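Local atomic coordinates of NAD(P)-dependent oxidoreductase (Pseudomonas putida, PDB entry 7A3W), a protein that probably catalyses NADPH-dependent imine reduction and reductive amination, and also conjugate reduction, as an imine reductase with a Rossmann-type cofactor domain. Residues Ser10-Gly15 and Ile62-Leu67; Leu14-Met19 and Glu42-Leu47; Ile68-Ile73 and Ile96-Thr101; Tyr121-Ile126 and Thr171-Thr176. One frame throughout, in Å; residues are numbered along the deposited sequence. Where two conformers were deposited one is given.

Contact 1: residues Ser10-Gly15 and Ile62-Leu67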
# COMPACT_ATOMS: atom_id res chain seq x y z
N SER B 10 18.42 -23.24 25.56
CA SER B 10 17.82 -24.07 24.50
C SER B 10 16.52 -23.42 24.03
O SER B 10 15.78 -22.85 24.88
CB SER B 10 17.59 -25.49 24.93
OG SER B 10 16.95 -26.24 23.89
N VAL B 11 16.26 -23.49 22.72
CA VAL B 11 14.96 -23.07 22.13
C VAL B 11 14.45 -24.24 21.31
O VAL B 11 15.26 -24.86 20.68
CB VAL B 11 15.11 -21.81 21.29
CG1 VAL B 11 13.76 -21.34 20.78
CG2 VAL B 11 15.81 -20.71 22.08
N SER B 12 13.14 -24.46 21.30
CA SER B 12 12.51 -25.47 20.43
C SER B 12 11.68 -24.74 19.36
O SER B 12 11.12 -23.67 19.65
CB SER B 12 11.68 -26.45 21.21
OG SER B 12 12.49 -27.23 22.10
N VAL B 13 11.71 -25.25 18.13
CA VAL B 13 10.91 -24.75 16.98
C VAL B 13 10.11 -25.94 16.47
O VAL B 13 10.72 -26.97 16.16
CB VAL B 13 11.81 -24.12 15.89
CG1 VAL B 13 11.01 -23.72 14.65
CG2 VAL B 13 12.62 -22.94 16.44
N LEU B 14 8.80 -25.80 16.43
CA LEU B 14 7.87 -26.84 15.92
C LEU B 14 7.25 -26.29 14.64
O LEU B 14 6.58 -25.27 14.69
CB LEU B 14 6.81 -27.15 16.97
CG LEU B 14 7.24 -28.00 18.16
CD1 LEU B 14 8.21 -27.25 19.06
CD2 LEU B 14 6.02 -28.45 18.95
N GLY B 15 7.51 -26.95 13.52
CA GLY B 15 7.10 -26.52 12.17
C GLY B 15 8.32 -26.03 11.44
O GLY B 15 8.87 -24.97 11.84
N ILE B 62 8.93 -30.08 23.16
CA ILE B 62 8.42 -29.25 24.29
C ILE B 62 9.29 -29.48 25.53
O ILE B 62 9.70 -28.47 26.17
CB ILE B 62 6.93 -29.53 24.53
CG1 ILE B 62 6.11 -29.02 23.34
CG2 ILE B 62 6.49 -28.95 25.86
CD1 ILE B 62 4.70 -29.58 23.22
N ASN B 63 9.62 -30.74 25.82
CA ASN B 63 10.39 -31.11 27.04
C ASN B 63 11.81 -30.53 26.97
O ASN B 63 12.38 -30.19 28.05
CB ASN B 63 10.36 -32.62 27.25
CG ASN B 63 9.02 -33.07 27.79
OD1 ASN B 63 8.32 -32.29 28.44
ND2 ASN B 63 8.67 -34.32 27.54
N ALA B 64 12.34 -30.31 25.77
CA ALA B 64 13.77 -30.01 25.57
C ALA B 64 14.12 -28.57 25.98
O ALA B 64 15.30 -28.30 26.24
CB ALA B 64 14.12 -30.26 24.12
N SER B 65 13.15 -27.65 25.99
CA SER B 65 13.43 -26.19 26.10
C SER B 65 12.41 -25.50 27.00
O SER B 65 11.28 -26.00 27.13
CB SER B 65 13.45 -25.55 24.71
OG SER B 65 14.29 -26.28 23.84
N ASN B 66 12.78 -24.33 27.52
CA ASN B 66 11.82 -23.46 28.26
C ASN B 66 11.25 -22.39 27.31
O ASN B 66 10.38 -21.64 27.76
CB ASN B 66 12.45 -22.83 29.51
CG ASN B 66 13.39 -21.68 29.20
OD1 ASN B 66 13.75 -21.44 28.05
ND2 ASN B 66 13.77 -20.93 30.23
N LEU B 67 11.68 -22.32 26.04
CA LEU B 67 11.06 -21.44 25.01
C LEU B 67 10.70 -22.27 23.78
O LEU B 67 11.60 -22.84 23.15
CB LEU B 67 12.03 -20.31 24.63
CG LEU B 67 11.53 -19.37 23.53
CD1 LEU B 67 10.22 -18.73 23.91
CD2 LEU B 67 12.59 -18.33 23.20
O HOH W 1 15.69 -23.80 27.36
O HOH W 2 15.42 -20.44 26.31
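The carboxamide of Asn66 is the flat group that Ser10-Gly15 meets here, and its oxygen is linked to Ser10 O through water. OD1 lies 4.0 Å from Ser10 O, and water 2 spans the gap by donating to both oxygens. Water 1 makes a second bridge, giving a proton to Ser10 O and accepting one from Asn66 N. Further along, direct bonding takes over: Ser12 N donates to Leu67 O over 2.9 Å in an almost straight bond (175°), and the CA of Val11 approaches the same oxygen at 3.5 Å. Beside this pairing the side chains of Val11 and Leu67 run side by side, CG1 of the former 4.0 Å from CD2 of the latter. Three serine hydroxyls gather at the end of helix 58-64. Ser65 OG, turned beside its own backbone N (chi1 -50°), is 2.7 Å from Ser10 OG, a hydrogen bond that either could donate. It is equally 2.7 Å from Ser12 OG, where the placing of its single proton is unsettled; Ser12 OG is also bonded to Ala61 O. Chemically, the junction between helix 58-64 and strand 67-70 is thus secured to the first Rossmann strand by a largely buried hydroxyl cluster, one backbone bond and two waters, alongside the apolar packing of Val11 on Leu67.

Contact 2: residues Leu14-Met19 and Glu42-Leu47. With NDP (NADPH dihydro-nicotinamide-adenine-dinucleotide phosphate), chain F.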
# COMPACT_ATOMS: atom_id res chain seq x y z
N LEU B 14 8.80 -25.80 16.43
CA LEU B 14 7.87 -26.84 15.92
C LEU B 14 7.25 -26.29 14.64
O LEU B 14 6.58 -25.27 14.69
CB LEU B 14 6.81 -27.15 16.97
CG LEU B 14 7.24 -28.00 18.16
CD1 LEU B 14 8.21 -27.25 19.06
CD2 LEU B 14 6.02 -28.45 18.95
N GLY B 15 7.51 -26.95 13.52
CA GLY B 15 7.10 -26.52 12.17
C GLY B 15 8.32 -26.03 11.44
O GLY B 15 8.87 -24.97 11.84
N LEU B 16 8.78 -26.78 10.44
CA LEU B 16 9.99 -26.41 9.68
C LEU B 16 9.62 -26.19 8.21
O LEU B 16 10.38 -26.62 7.33
CB LEU B 16 11.07 -27.49 9.83
CG LEU B 16 11.47 -27.84 11.25
CD1 LEU B 16 12.41 -29.04 11.25
CD2 LEU B 16 12.10 -26.64 11.94
N GLY B 17 8.53 -25.48 7.95
CA GLY B 17 8.22 -25.01 6.59
C GLY B 17 9.10 -23.85 6.17
O GLY B 17 10.26 -23.67 6.72
N ALA B 18 8.62 -23.08 5.18
CA ALA B 18 9.40 -21.96 4.62
C ALA B 18 9.85 -21.02 5.74
O ALA B 18 11.07 -20.62 5.75
CB ALA B 18 8.59 -21.24 3.57
N MET B 19 8.96 -20.70 6.68
CA MET B 19 9.29 -19.73 7.78
C MET B 19 9.97 -20.44 8.95
O MET B 19 11.09 -19.98 9.38
CB MET B 19 8.01 -19.00 8.20
CG MET B 19 8.18 -17.99 9.29
SD MET B 19 9.39 -16.67 8.92
CE MET B 19 8.47 -15.58 7.84
N GLU B 42 11.93 -35.03 6.54
CA GLU B 42 12.77 -34.52 5.41
C GLU B 42 13.28 -33.11 5.73
O GLU B 42 14.45 -32.82 5.47
CB GLU B 42 12.00 -34.36 4.09
CG GLU B 42 11.27 -35.59 3.63
CD GLU B 42 9.84 -35.64 4.13
OE1 GLU B 42 8.99 -34.99 3.51
OE2 GLU B 42 9.62 -36.30 5.15
N ARG B 43 12.39 -32.24 6.23
CA ARG B 43 12.65 -30.78 6.36
C ARG B 43 13.72 -30.55 7.43
O ARG B 43 14.36 -29.49 7.40
CB ARG B 43 11.32 -30.05 6.63
CG ARG B 43 10.26 -30.23 5.55
CD ARG B 43 10.39 -29.27 4.39
NE ARG B 43 11.10 -28.08 4.82
CZ ARG B 43 11.05 -26.88 4.24
NH1 ARG B 43 11.75 -25.89 4.75
NH2 ARG B 43 10.29 -26.68 3.18
N ALA B 44 13.93 -31.51 8.35
CA ALA B 44 14.89 -31.36 9.47
C ALA B 44 16.32 -31.63 9.02
O ALA B 44 17.24 -31.22 9.76
CB ALA B 44 14.47 -32.25 10.62
N THR B 45 16.56 -32.26 7.87
CA THR B 45 17.91 -32.80 7.57
C THR B 45 18.95 -31.68 7.57
O THR B 45 19.98 -31.84 8.23
CB THR B 45 17.95 -33.60 6.26
OG1 THR B 45 17.42 -32.78 5.22
CG2 THR B 45 17.17 -34.88 6.38
N ALA B 46 18.69 -30.58 6.86
CA ALA B 46 19.66 -29.47 6.73
C ALA B 46 19.92 -28.86 8.11
O ALA B 46 21.08 -28.57 8.43
CB ALA B 46 19.17 -28.43 5.74
N LEU B 47 18.88 -28.73 8.93
CA LEU B 47 19.00 -28.13 10.29
C LEU B 47 19.87 -29.06 11.16
O LEU B 47 20.76 -28.55 11.88
CB LEU B 47 17.61 -27.98 10.92
CG LEU B 47 16.76 -26.74 10.61
CD1 LEU B 47 17.60 -25.49 10.37
CD2 LEU B 47 15.80 -27.02 9.45
PA NDP F . 4.70 -23.94 4.92
O1A NDP F . 6.07 -23.80 4.32
O2A NDP F . 3.53 -24.47 4.13
O5B NDP F . 4.87 -24.84 6.23
C5B NDP F . 3.71 -25.36 6.91
C4B NDP F . 4.21 -26.09 8.13
O4B NDP F . 3.08 -26.61 8.88
C3B NDP F . 5.13 -27.28 7.85
O3B NDP F . 6.02 -27.41 8.94
C2B NDP F . 4.11 -28.41 7.80
O2B NDP F . 4.59 -29.74 8.05
C1B NDP F . 3.26 -28.00 9.00
N9A NDP F . 1.97 -28.66 9.03
C8A NDP F . 0.94 -28.58 8.14
N7A NDP F . -0.09 -29.32 8.48
C5A NDP F . 0.28 -29.88 9.69
C6A NDP F . -0.37 -30.76 10.58
N6A NDP F . -1.60 -31.24 10.39
N1A NDP F . 0.30 -31.12 11.70
C2A NDP F . 1.54 -30.65 11.90
N3A NDP F . 2.26 -29.84 11.13
C4A NDP F . 1.56 -29.49 10.04
O3 NDP F . 4.20 -22.59 5.62
PN NDP F . 5.11 -21.35 6.11
O1N NDP F . 5.24 -20.48 4.92
O2N NDP F . 6.36 -21.85 6.76
O5D NDP F . 4.11 -20.64 7.11
C5D NDP F . 3.93 -21.06 8.48
C4D NDP F . 3.08 -20.03 9.18
O4D NDP F . 3.78 -18.76 9.24
C3D NDP F . 1.71 -19.75 8.54
O3D NDP F . 0.71 -19.71 9.56
C2D NDP F . 1.94 -18.43 7.83
O2D NDP F . 0.73 -17.71 7.64
C1D NDP F . 2.96 -17.74 8.73
N1N NDP F . 3.85 -16.77 8.02
C2N NDP F . 4.64 -17.13 6.95
C3N NDP F . 5.31 -16.18 6.20
C7N NDP F . 6.17 -16.54 5.03
O7N NDP F . 6.62 -15.61 4.35
N7N NDP F . 6.47 -17.79 4.74
C4N NDP F . 5.26 -14.77 6.61
C5N NDP F . 4.43 -14.50 7.76
C6N NDP F . 3.88 -15.47 8.46
P2B NDP F . 5.18 -30.54 6.78
O1X NDP F . 4.12 -30.38 5.70
O2X NDP F . 6.56 -30.00 6.45
O3X NDP F . 5.22 -31.93 7.37
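Leu16, just after Gly15 at the end of the first strand, is where Leu14-Met19 begins to touch Glu42-Leu47. Its CD1, set anti to CA by chi2 of 173°, projects against Ala44, 3.9 Å from CB, and approaches Leu47 CD2 at 4.3 Å. The Leu16 carbonyl oxygen comes within 3.0 Å of Arg43 NE, but it lies over a face of the guanidinium; the angle is too poor for a hydrogen bond, and any attraction is probably electrostatic. Arg43 was modelled in two conformers, and this approach is therefore tentative. Gly17 brings its CA over the same guanidinium face. A CB on Gly17 would collide with O5B of NADPH, which explains the glycine. The next two amides bind the pyrophosphate. Ala18 N donates to O1A of NADPH over 2.8 Å (172°). Met19 N donates to O2N of NADPH over 2.8 Å (175°). Met19 then bends its chain to put CE 3.5 Å from C4N of the nicotinamide. This is the glycine-rich turn of a Rossmann domain, consistent with the GxGxxG pattern of Gly15, Gly17 and Gly20. Among its neighbours, Leu16 rests on Val36 of strand 33-37, while Leu47 packs against Ser21, Ala24 and Arg25, so that the segment after strand 33-37 lies beside both the turn and helix 18-29.

Contact 3: residues Ile68-Ile73 and Ile96-Thr101. With NDP (NADPH dihydro-nicotinamide-adenine-dinucleotide phosphate), chain F.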
# COMPACT_ATOMS: atom_id res chain seq x y z
N ILE B 68 9.42 -22.38 23.50
CA ILE B 68 8.85 -23.26 22.45
C ILE B 68 8.17 -22.37 21.40
O ILE B 68 7.08 -21.82 21.69
CB ILE B 68 7.85 -24.25 23.04
CG1 ILE B 68 8.30 -24.93 24.34
CG2 ILE B 68 7.43 -25.23 21.95
CD1 ILE B 68 9.65 -25.61 24.28
N ILE B 69 8.73 -22.30 20.21
CA ILE B 69 8.22 -21.42 19.11
C ILE B 69 7.45 -22.30 18.13
O ILE B 69 8.01 -23.30 17.68
CB ILE B 69 9.37 -20.66 18.43
CG1 ILE B 69 10.05 -19.71 19.42
CG2 ILE B 69 8.87 -19.95 17.19
CD1 ILE B 69 11.41 -19.27 18.96
N ILE B 70 6.21 -21.94 17.85
CA ILE B 70 5.32 -22.73 16.95
C ILE B 70 5.22 -21.98 15.63
O ILE B 70 4.93 -20.77 15.66
CB ILE B 70 3.93 -22.91 17.56
CG1 ILE B 70 3.97 -23.32 19.03
CG2 ILE B 70 3.11 -23.89 16.71
CD1 ILE B 70 4.73 -24.60 19.30
N CYS B 71 5.46 -22.63 14.52
CA CYS B 71 5.31 -22.02 13.18
C CYS B 71 4.79 -23.06 12.21
O CYS B 71 5.47 -23.42 11.24
CB CYS B 71 6.61 -21.40 12.69
SG CYS B 71 6.30 -20.22 11.36
N MET B 72 3.60 -23.55 12.49
CA MET B 72 2.91 -24.54 11.63
C MET B 72 1.94 -23.76 10.73
O MET B 72 1.81 -22.55 10.85
CB MET B 72 2.16 -25.56 12.47
CG MET B 72 3.06 -26.50 13.23
SD MET B 72 2.21 -27.26 14.65
CE MET B 72 3.62 -27.53 15.72
N ILE B 73 1.30 -24.45 9.79
CA ILE B 73 0.49 -23.77 8.76
C ILE B 73 -0.56 -22.89 9.46
O ILE B 73 -0.84 -21.78 8.98
CB ILE B 73 -0.13 -24.78 7.77
CG1 ILE B 73 -0.82 -24.04 6.62
CG2 ILE B 73 -1.05 -25.76 8.50
CD1 ILE B 73 0.07 -23.01 5.96
N ILE B 96 5.33 -20.92 25.60
CA ILE B 96 4.90 -21.23 24.22
C ILE B 96 4.65 -19.91 23.48
O ILE B 96 3.85 -19.12 23.96
CB ILE B 96 3.63 -22.10 24.26
CG1 ILE B 96 3.93 -23.46 24.88
CG2 ILE B 96 3.02 -22.21 22.89
CD1 ILE B 96 4.50 -24.43 23.91
N VAL B 97 5.30 -19.71 22.34
CA VAL B 97 5.13 -18.54 21.44
C VAL B 97 4.58 -19.07 20.12
O VAL B 97 5.31 -19.73 19.40
CB VAL B 97 6.42 -17.76 21.22
CG1 VAL B 97 6.17 -16.53 20.37
CG2 VAL B 97 7.05 -17.35 22.54
N ASN B 98 3.32 -18.78 19.85
CA ASN B 98 2.61 -19.30 18.67
C ASN B 98 2.66 -18.25 17.55
O ASN B 98 1.89 -17.28 17.61
CB ASN B 98 1.20 -19.64 19.11
CG ASN B 98 0.39 -20.28 18.02
OD1 ASN B 98 0.86 -20.43 16.89
ND2 ASN B 98 -0.87 -20.57 18.37
N MET B 99 3.54 -18.45 16.55
CA MET B 99 3.71 -17.55 15.39
C MET B 99 2.94 -18.03 14.16
O MET B 99 3.16 -17.48 13.04
CB MET B 99 5.20 -17.43 15.05
CG MET B 99 5.95 -16.76 16.16
SD MET B 99 7.66 -16.61 15.68
CE MET B 99 8.34 -15.87 17.17
N SER B 100 2.01 -18.96 14.35
CA SER B 100 1.15 -19.52 13.27
C SER B 100 -0.08 -18.62 13.10
O SER B 100 -0.60 -18.12 14.09
CB SER B 100 0.80 -20.95 13.58
OG SER B 100 -0.51 -21.27 13.15
N THR B 101 -0.49 -18.39 11.86
CA THR B 101 -1.74 -17.66 11.51
C THR B 101 -2.94 -18.46 12.00
O THR B 101 -2.95 -19.68 11.84
CB THR B 101 -1.85 -17.43 10.00
OG1 THR B 101 -0.73 -16.63 9.61
CG2 THR B 101 -3.15 -16.75 9.63
PA NDP F . 4.70 -23.94 4.92
O1A NDP F . 6.07 -23.80 4.32
O2A NDP F . 3.53 -24.47 4.13
O5B NDP F . 4.87 -24.84 6.23
C5B NDP F . 3.71 -25.36 6.91
C4B NDP F . 4.21 -26.09 8.13
O4B NDP F . 3.08 -26.61 8.88
C3B NDP F . 5.13 -27.28 7.85
O3B NDP F . 6.02 -27.41 8.94
C2B NDP F . 4.11 -28.41 7.80
O2B NDP F . 4.59 -29.74 8.05
C1B NDP F . 3.26 -28.00 9.00
N9A NDP F . 1.97 -28.66 9.03
C8A NDP F . 0.94 -28.58 8.14
N7A NDP F . -0.09 -29.32 8.48
C5A NDP F . 0.28 -29.88 9.69
C6A NDP F . -0.37 -30.76 10.58
N6A NDP F . -1.60 -31.24 10.39
N1A NDP F . 0.30 -31.12 11.70
C2A NDP F . 1.54 -30.65 11.90
N3A NDP F . 2.26 -29.84 11.13
C4A NDP F . 1.56 -29.49 10.04
O3 NDP F . 4.20 -22.59 5.62
PN NDP F . 5.11 -21.35 6.11
O1N NDP F . 5.24 -20.48 4.92
O2N NDP F . 6.36 -21.85 6.76
O5D NDP F . 4.11 -20.64 7.11
C5D NDP F . 3.93 -21.06 8.48
C4D NDP F . 3.08 -20.03 9.18
O4D NDP F . 3.78 -18.76 9.24
C3D NDP F . 1.71 -19.75 8.54
O3D NDP F . 0.71 -19.71 9.56
C2D NDP F . 1.94 -18.43 7.83
O2D NDP F . 0.73 -17.71 7.64
C1D NDP F . 2.96 -17.74 8.73
N1N NDP F . 3.85 -16.77 8.02
C2N NDP F . 4.64 -17.13 6.95
C3N NDP F . 5.31 -16.18 6.20
C7N NDP F . 6.17 -16.54 5.03
O7N NDP F . 6.62 -15.61 4.35
N7N NDP F . 6.47 -17.79 4.74
C4N NDP F . 5.26 -14.77 6.61
C5N NDP F . 4.43 -14.50 7.76
C6N NDP F . 3.88 -15.47 8.46
P2B NDP F . 5.18 -30.54 6.78
O1X NDP F . 4.12 -30.38 5.70
O2X NDP F . 6.56 -30.00 6.45
O3X NDP F . 5.22 -31.93 7.37
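Val97 N donates to Ile68 O, Ile70 N to Val97 O and Met99 N to Ile70 O, each over 2.8 Å. The last is the most bent, at 148°. These bonds make a parallel ladder between strands 67-70 and 95-98. On one face of the sheet Ile96 CD1 presses against Ile68 CB at 3.5 Å, tighter than ordinary carbon contact. On the same face Asn98 extends CG anti to its backbone N (chi1 -176°); OD1 accepts from Ser100 N at 3.2 Å, an Asx turn, and ND2 is bonded to Tyr121 OH. An alanine here would probably leave Ser100 N and Tyr121 OH without these mates and let the turn shift. Beyond the strands both chains reach NADPH. Its O3D accepts from Thr101 N at 2.9 Å and donates to Ile73 O at 2.7 Å, while Thr101 OG1, also bonded to Tyr177 OH, shares a 2.7 Å hydrogen bond with O2D. Ile73 N bonds only weakly to O4B of the adenosine ribose, and buried Met72 N finds no partner. The chemistry thus pairs sheet amides with carbonyls, while the loops beyond the strands turn Ile73 O, Thr101 N and Thr101 OG1 to the nicotinamide ribose diol.

Contact 4: residues Tyr121-Ile126 and Thr171-Thr176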
# COMPACT_ATOMS: atom_id res chain seq x y z
N TYR B 121 1.87 -18.54 27.87
CA TYR B 121 1.47 -18.41 26.45
C TYR B 121 1.63 -16.98 25.95
O TYR B 121 1.14 -15.99 26.59
CB TYR B 121 0.02 -18.85 26.26
CG TYR B 121 -0.38 -18.88 24.81
CD1 TYR B 121 0.18 -19.77 23.92
CD2 TYR B 121 -1.27 -17.94 24.31
CE1 TYR B 121 -0.17 -19.78 22.58
CE2 TYR B 121 -1.62 -17.93 22.97
CZ TYR B 121 -1.08 -18.86 22.10
OH TYR B 121 -1.48 -18.83 20.79
N VAL B 122 2.30 -16.86 24.80
CA VAL B 122 2.45 -15.60 24.04
C VAL B 122 2.00 -15.90 22.61
O VAL B 122 2.51 -16.85 22.02
CB VAL B 122 3.89 -15.09 24.11
CG1 VAL B 122 4.05 -13.77 23.38
CG2 VAL B 122 4.33 -14.96 25.55
N ASP B 123 1.06 -15.11 22.11
CA ASP B 123 0.62 -15.20 20.70
C ASP B 123 1.45 -14.21 19.88
O ASP B 123 1.89 -13.18 20.44
CB ASP B 123 -0.89 -14.99 20.59
CG ASP B 123 -1.39 -15.62 19.30
OD1 ASP B 123 -1.23 -16.84 19.20
OD2 ASP B 123 -1.87 -14.88 18.42
N ALA B 124 1.74 -14.51 18.63
CA ALA B 124 2.71 -13.71 17.86
C ALA B 124 2.34 -13.71 16.38
O ALA B 124 1.47 -14.51 15.93
CB ALA B 124 4.12 -14.17 18.11
N GLY B 125 2.85 -12.74 15.66
CA GLY B 125 2.56 -12.58 14.23
C GLY B 125 3.79 -12.04 13.55
O GLY B 125 4.31 -11.00 14.00
N ILE B 126 4.27 -12.77 12.54
CA ILE B 126 5.53 -12.44 11.83
C ILE B 126 5.21 -11.48 10.68
O ILE B 126 4.40 -11.83 9.79
CB ILE B 126 6.27 -13.69 11.34
CG1 ILE B 126 6.53 -14.69 12.47
CG2 ILE B 126 7.56 -13.26 10.64
CD1 ILE B 126 6.94 -16.07 12.03
N THR B 171 -5.19 -12.61 23.10
CA THR B 171 -6.03 -12.40 21.89
C THR B 171 -5.74 -11.03 21.24
O THR B 171 -6.32 -10.78 20.20
CB THR B 171 -7.53 -12.54 22.15
OG1 THR B 171 -7.93 -11.53 23.08
CG2 THR B 171 -7.93 -13.91 22.65
N ALA B 172 -4.84 -10.21 21.77
CA ALA B 172 -4.65 -8.84 21.24
C ALA B 172 -3.95 -8.91 19.88
O ALA B 172 -4.29 -8.11 18.98
CB ALA B 172 -3.88 -8.00 22.22
N CYS B 173 -3.00 -9.84 19.72
CA CYS B 173 -2.11 -9.87 18.54
C CYS B 173 -2.93 -10.15 17.28
O CYS B 173 -2.75 -9.42 16.25
CB CYS B 173 -0.99 -10.89 18.74
SG CYS B 173 0.03 -11.11 17.27
N THR B 174 -3.77 -11.17 17.30
CA THR B 174 -4.43 -11.71 16.08
C THR B 174 -5.21 -10.63 15.31
O THR B 174 -5.05 -10.53 14.10
CB THR B 174 -5.26 -12.96 16.40
OG1 THR B 174 -4.30 -14.00 16.50
CG2 THR B 174 -6.26 -13.33 15.32
N PRO B 175 -6.15 -9.86 15.91
CA PRO B 175 -6.93 -8.93 15.09
C PRO B 175 -6.06 -7.86 14.43
O PRO B 175 -6.29 -7.51 13.29
CB PRO B 175 -7.96 -8.36 16.08
CG PRO B 175 -8.04 -9.43 17.16
CD PRO B 175 -6.61 -9.92 17.31
N THR B 176 -5.06 -7.36 15.15
CA THR B 176 -4.11 -6.35 14.64
C THR B 176 -3.29 -6.96 13.50
O THR B 176 -3.17 -6.33 12.45
CB THR B 176 -3.27 -5.82 15.80
OG1 THR B 176 -4.18 -5.07 16.61
CG2 THR B 176 -2.10 -4.95 15.37
O HOH W 3 -3.72 -13.11 19.39
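Cys173 lays its sulfur against the peptide joining Ala124 to Gly125: SG is 3.6 Å from Ala124 C and 3.6 Å from Gly125 N. It gets there with SG anti to the backbone N (chi1 174°). A CB on Gly125 would point toward the helix and only just touch that sulfur. Next to this packing, the carboxylate of Asp123 faces the first turn of helix 173-200. Water 3 links them, donating to Asp123 OD2 over 2.7 Å and accepting from Thr174 N at 2.9 Å. The other oxygen, OD1, forms a salt bridge with Lys75 NZ and takes a weak hydrogen bond from Tyr121 OH at 2.6 Å. The buried charge is thus met on several sides, and the nearby helix start would probably favour it as well. Strand 140-144 joins in through Ser143 OG, which is bonded to Cys173 N, and Val107 of helix 104-116 touches both Asp123 and Thr174. Here the sixth strand of the Rossmann sheet meets the long helix that leads into the helical C-terminal domain, the two-domain architecture of imine reductases and the related 6-phosphogluconate dehydrogenases.

In the fold
From the N terminus, strand 10-14 and the turn after it begin two loops. Contact 2 closes the shorter one, returning at 42-47 after the first beta-alpha-beta passage; contact 1 closes the longer one at 62-67; the two share Leu14 and Gly15, and the shorter loop lies within the longer. Contact 3 opens directly afterwards and closes the next beta-alpha-beta unit, 68-73 to 96-101; contact 4 follows in series, from 121-126 to 171-176. None cross. Strands 10-14, 67-70, 95-98 and 120-126 are consecutive in one sheet, bonded by Ser12 to Ile69 and by Asn98 to Ala124. Contacts 2 and 3 share NADPH, while contact 4 carries the sheet to the interdomain helix.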